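Local coordinates for transcriptional regulator, AraC family (Pseudomonas putida, PDB 3GRA), which probably acts as a sequence-specific DNA-binding transcription factor, this chain being its DJ-1/PfpI-like domain rather than the helix-turn-helix part, at residues 30-39 with 176-187. Numbering follows the deposited sequence.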
loop_
_atom_site.group_PDB
_atom_site.type_symbol
_atom_site.label_atom_id
_atom_site.label_comp_id
_atom_site.label_asym_id
_atom_site.label_seq_id
_atom_site.Cartn_x
_atom_site.Cartn_y
_atom_site.Cartn_z
ATOM N N THR A 30 -2.518 -2.539 -13.238
ATOM C CA THR A 30 -3.572 -2.022 -14.100
ATOM C C THR A 30 -3.075 -1.937 -15.544
ATOM O O THR A 30 -3.831 -2.181 -16.484
ATOM C CB THR A 30 -4.029 -0.629 -13.630
ATOM O OG1 THR A 30 -4.499 -0.721 -12.282
ATOM C CG2 THR A 30 -5.153 -0.093 -14.515
ATOM N N ALA A 31 -1.801 -1.603 -15.715
ATOM C CA ALA A 31 -1.228 -1.509 -17.046
ATOM C C ALA A 31 -1.366 -2.869 -17.708
ATOM O O ALA A 31 -1.754 -2.963 -18.870
ATOM C CB ALA A 31 0.241 -1.105 -16.978
ATOM N N ASN A 32 -1.045 -3.918 -16.956
ATOM C CA ASN A 32 -1.137 -5.289 -17.451
ATOM C C ASN A 32 -2.578 -5.671 -17.767
ATOM O O ASN A 32 -2.837 -6.451 -18.683
ATOM C CB ASN A 32 -0.590 -6.278 -16.415
ATOM C CG ASN A 32 0.916 -6.251 -16.320
ATOM O OD1 ASN A 32 1.609 -6.066 -17.321
ATOM N ND2 ASN A 32 1.433 -6.458 -15.120
ATOM N N LEU A 33 -3.506 -5.121 -16.993
ATOM C CA LEU A 33 -4.926 -5.398 -17.165
ATOM C C LEU A 33 -5.389 -5.027 -18.577
ATOM O O LEU A 33 -6.249 -5.694 -19.152
ATOM C CB LEU A 33 -5.738 -4.603 -16.139
ATOM C CG LEU A 33 -7.044 -5.233 -15.652
ATOM C CD1 LEU A 33 -6.742 -6.112 -14.447
ATOM C CD2 LEU A 33 -8.049 -4.161 -15.270
ATOM N N LEU A 34 -4.807 -3.960 -19.123
ATOM C CA LEU A 34 -5.150 -3.464 -20.454
ATOM C C LEU A 34 -4.177 -3.951 -21.525
ATOM O O LEU A 34 -4.536 -4.049 -22.699
ATOM C CB LEU A 34 -5.171 -1.936 -20.439
ATOM C CG LEU A 34 -6.058 -1.284 -19.380
ATOM C CD1 LEU A 34 -5.855 0.220 -19.391
ATOM C CD2 LEU A 34 -7.511 -1.640 -19.645
ATOM N N ARG A 35 -2.944 -4.235 -21.118
ATOM C CA ARG A 35 -1.915 -4.728 -22.030
ATOM C C ARG A 35 -1.136 -5.827 -21.318
ATOM O O ARG A 35 -0.327 -5.548 -20.435
ATOM C CB ARG A 35 -0.966 -3.604 -22.421
ATOM C CG ARG A 35 0.103 -4.010 -23.419
ATOM C CD ARG A 35 1.115 -2.886 -23.587
ATOM N NE ARG A 35 2.161 -3.185 -24.559
ATOM C CZ ARG A 35 3.053 -4.162 -24.431
ATOM N NH1 ARG A 35 3.032 -4.948 -23.365
ATOM N NH2 ARG A 35 3.976 -4.347 -25.368
ATOM N N ALA A 36 -1.387 -7.071 -21.710
ATOM C CA ALA A 36 -0.747 -8.236 -21.107
ATOM C C ALA A 36 0.776 -8.191 -21.028
ATOM O O ALA A 36 1.445 -7.664 -21.915
ATOM C CB ALA A 36 -1.188 -9.502 -21.838
ATOM N N ASP A 37 1.293 -8.778 -19.949
ATOM C CA ASP A 37 2.720 -8.861 -19.648
ATOM C C ASP A 37 3.555 -7.636 -20.011
ATOM O O ASP A 37 4.622 -7.748 -20.618
ATOM C CB ASP A 37 3.335 -10.118 -20.280
ATOM C CG ASP A 37 3.178 -10.155 -21.780
ATOM O OD1 ASP A 37 3.592 -9.182 -22.446
ATOM O OD2 ASP A 37 2.641 -11.163 -22.289
ATOM N N SER A 38 3.067 -6.461 -19.634
ATOM C CA SER A 38 3.814 -5.241 -19.896
ATOM C C SER A 38 4.881 -5.129 -18.808
ATOM O O SER A 38 5.987 -4.664 -19.056
ATOM C CB SER A 38 2.889 -4.026 -19.843
ATOM O OG SER A 38 1.858 -4.130 -20.807
ATOM N N PHE A 39 4.540 -5.596 -17.609
ATOM C CA PHE A 39 5.449 -5.539 -16.460
ATOM C C PHE A 39 5.475 -6.812 -15.606
ATOM O O PHE A 39 4.458 -7.480 -15.433
ATOM C CB PHE A 39 5.045 -4.394 -15.520
ATOM C CG PHE A 39 5.078 -3.034 -16.147
ATOM C CD1 PHE A 39 6.279 -2.378 -16.351
ATOM C CD2 PHE A 39 3.898 -2.392 -16.501
ATOM C CE1 PHE A 39 6.309 -1.105 -16.892
ATOM C CE2 PHE A 39 3.920 -1.117 -17.045
ATOM C CZ PHE A 39 5.126 -0.471 -17.240
ATOM N N TYR A 176 5.073 2.342 -23.172
ATOM C CA TYR A 176 4.007 1.893 -24.052
ATOM C C TYR A 176 3.102 2.981 -24.636
ATOM O O TYR A 176 2.087 2.686 -25.272
ATOM C CB TYR A 176 3.207 0.808 -23.323
ATOM C CG TYR A 176 4.118 -0.308 -22.830
ATOM C CD1 TYR A 176 4.445 -0.436 -21.477
ATOM C CD2 TYR A 176 4.729 -1.179 -23.735
ATOM C CE1 TYR A 176 5.363 -1.397 -21.042
ATOM C CE2 TYR A 176 5.645 -2.140 -23.314
ATOM C CZ TYR A 176 5.961 -2.243 -21.967
ATOM O OH TYR A 176 6.900 -3.168 -21.563
ATOM N N GLY A 177 3.482 4.240 -24.423
ATOM C CA GLY A 177 2.722 5.348 -24.973
ATOM C C GLY A 177 1.693 6.019 -24.086
ATOM O O GLY A 177 1.237 5.448 -23.099
ATOM N N ASP A 178 1.325 7.240 -24.460
ATOM C CA ASP A 178 0.345 8.024 -23.725
ATOM C C ASP A 178 -0.974 7.259 -23.685
ATOM O O ASP A 178 -1.742 7.361 -22.727
ATOM C CB ASP A 178 0.135 9.381 -24.409
ATOM C CG ASP A 178 1.444 10.104 -24.702
ATOM O OD1 ASP A 178 2.166 10.452 -23.742
ATOM O OD2 ASP A 178 1.751 10.326 -25.898
ATOM N N GLY A 179 -1.224 6.487 -24.737
ATOM C CA GLY A 179 -2.448 5.713 -24.823
ATOM C C GLY A 179 -2.688 4.798 -23.639
ATOM O O GLY A 179 -3.763 4.833 -23.035
ATOM N N LEU A 180 -1.696 3.978 -23.298
ATOM C CA LEU A 180 -1.833 3.052 -22.174
ATOM C C LEU A 180 -1.934 3.804 -20.850
ATOM O O LEU A 180 -2.830 3.548 -20.050
ATOM C CB LEU A 180 -0.642 2.092 -22.132
ATOM C CG LEU A 180 -0.833 0.823 -21.300
ATOM C CD1 LEU A 180 -1.973 0.006 -21.882
ATOM C CD2 LEU A 180 0.447 0.010 -21.295
ATOM N N ALA A 181 -1.018 4.744 -20.631
ATOM C CA ALA A 181 -0.999 5.526 -19.395
ATOM C C ALA A 181 -2.314 6.255 -19.163
ATOM O O ALA A 181 -2.837 6.271 -18.049
ATOM C CB ALA A 181 0.149 6.524 -19.422
ATOM N N GLU A 182 -2.844 6.861 -20.220
ATOM C CA GLU A 182 -4.099 7.585 -20.123
ATOM C C GLU A 182 -5.207 6.605 -19.753
ATOM O O GLU A 182 -6.104 6.932 -18.980
ATOM C CB GLU A 182 -4.428 8.266 -21.456
ATOM C CG GLU A 182 -5.628 9.200 -21.393
ATOM C CD GLU A 182 -6.154 9.602 -22.770
ATOM O OE1 GLU A 182 -7.029 10.494 -22.829
ATOM O OE2 GLU A 182 -5.703 9.023 -23.785
ATOM N N GLY A 183 -5.137 5.399 -20.307
ATOM C CA GLY A 183 -6.146 4.391 -20.019
ATOM C C GLY A 183 -6.047 3.877 -18.595
ATOM O O GLY A 183 -7.061 3.608 -17.948
ATOM N N VAL A 184 -4.813 3.735 -18.115
ATOM C CA VAL A 184 -4.544 3.265 -16.760
ATOM C C VAL A 184 -5.115 4.261 -15.766
ATOM O O VAL A 184 -5.781 3.889 -14.795
ATOM C CB VAL A 184 -3.025 3.148 -16.500
ATOM C CG1 VAL A 184 -2.768 2.836 -15.041
ATOM C CG2 VAL A 184 -2.419 2.074 -17.398
ATOM N N GLU A 185 -4.842 5.536 -16.027
ATOM C CA GLU A 185 -5.303 6.628 -15.182
ATOM C C GLU A 185 -6.827 6.669 -15.053
ATOM O O GLU A 185 -7.356 6.938 -13.973
ATOM C CB GLU A 185 -4.777 7.952 -15.743
ATOM C CG GLU A 185 -5.229 9.192 -14.994
ATOM C CD GLU A 185 -4.510 10.443 -15.475
ATOM O OE1 GLU A 185 -4.878 11.556 -15.040
ATOM O OE2 GLU A 185 -3.569 10.308 -16.287
ATOM N N GLU A 186 -7.532 6.392 -16.147
ATOM C CA GLU A 186 -8.993 6.405 -16.132
ATOM C C GLU A 186 -9.546 5.422 -15.101
ATOM O O GLU A 186 -10.475 5.734 -14.356
ATOM C CB GLU A 186 -9.543 6.053 -17.520
ATOM C CG GLU A 186 -9.155 7.036 -18.618
ATOM C CD GLU A 186 -9.549 8.466 -18.288
ATOM O OE1 GLU A 186 -10.757 8.727 -18.099
ATOM O OE2 GLU A 186 -8.648 9.332 -18.218
ATOM N N ILE A 187 -8.965 4.231 -15.069
ATOM C CA ILE A 187 -9.388 3.195 -14.138
ATOM C C ILE A 187 -9.096 3.611 -12.693
ATOM O O ILE A 187 -10.013 3.768 -11.886
ATOM C CB ILE A 187 -8.669 1.868 -14.448
ATOM C CG1 ILE A 187 -8.886 1.499 -15.920
ATOM C CG2 ILE A 187 -9.178 0.775 -13.525
ATOM C CD1 ILE A 187 -8.172 0.237 -16.365
#
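With CG anti to the backbone N (chi1 -177°) and the chain extended as far as NE, R35 crosses the side chain of Y176 at about a right angle; a chi1 of -54° in Y176 goes with a ring whose CE2 comes over one face of the guanidinium and whose CE1 meets S38. CE2 of Y176 sits above the centre of the guanidinium, 3.4 Å from NH2 of R35, with the two planes inclined by 36°. S38 fixes the rotation of the arginine: its OG accepts from R35 NH1 (2.9 Å) and donates to R35 O, while CB of S38 packs on CE1 of Y176 at 3.8 Å. Farther round, the edge of Y176 points at the face of F39 in a T-shaped pair, ring centroids 5.7 Å apart. N32 braces the turn, its OD1 accepting from the backbone N of both S38 and F39.

Helices 18-34 and 178-188 meet through aliphatic groups. L34 fits as a knob among L180, G183, V184 and I187; its CD1 lies 3.7 Å from C of G183 and meets CD1 of I187 tip to tip. CD1 of I187 also touches CG2 of T30 (3.6 Å), and CG2 of V184 rests on CA of A31. Both methyls of L180 touch CB of R35.

Chiefly apolar packing thus ties helix 18-34 and the turn into strand 39-45 to helix 178-188 and the end of helix 161-176, S38 OG holding the guanidinium against Y176.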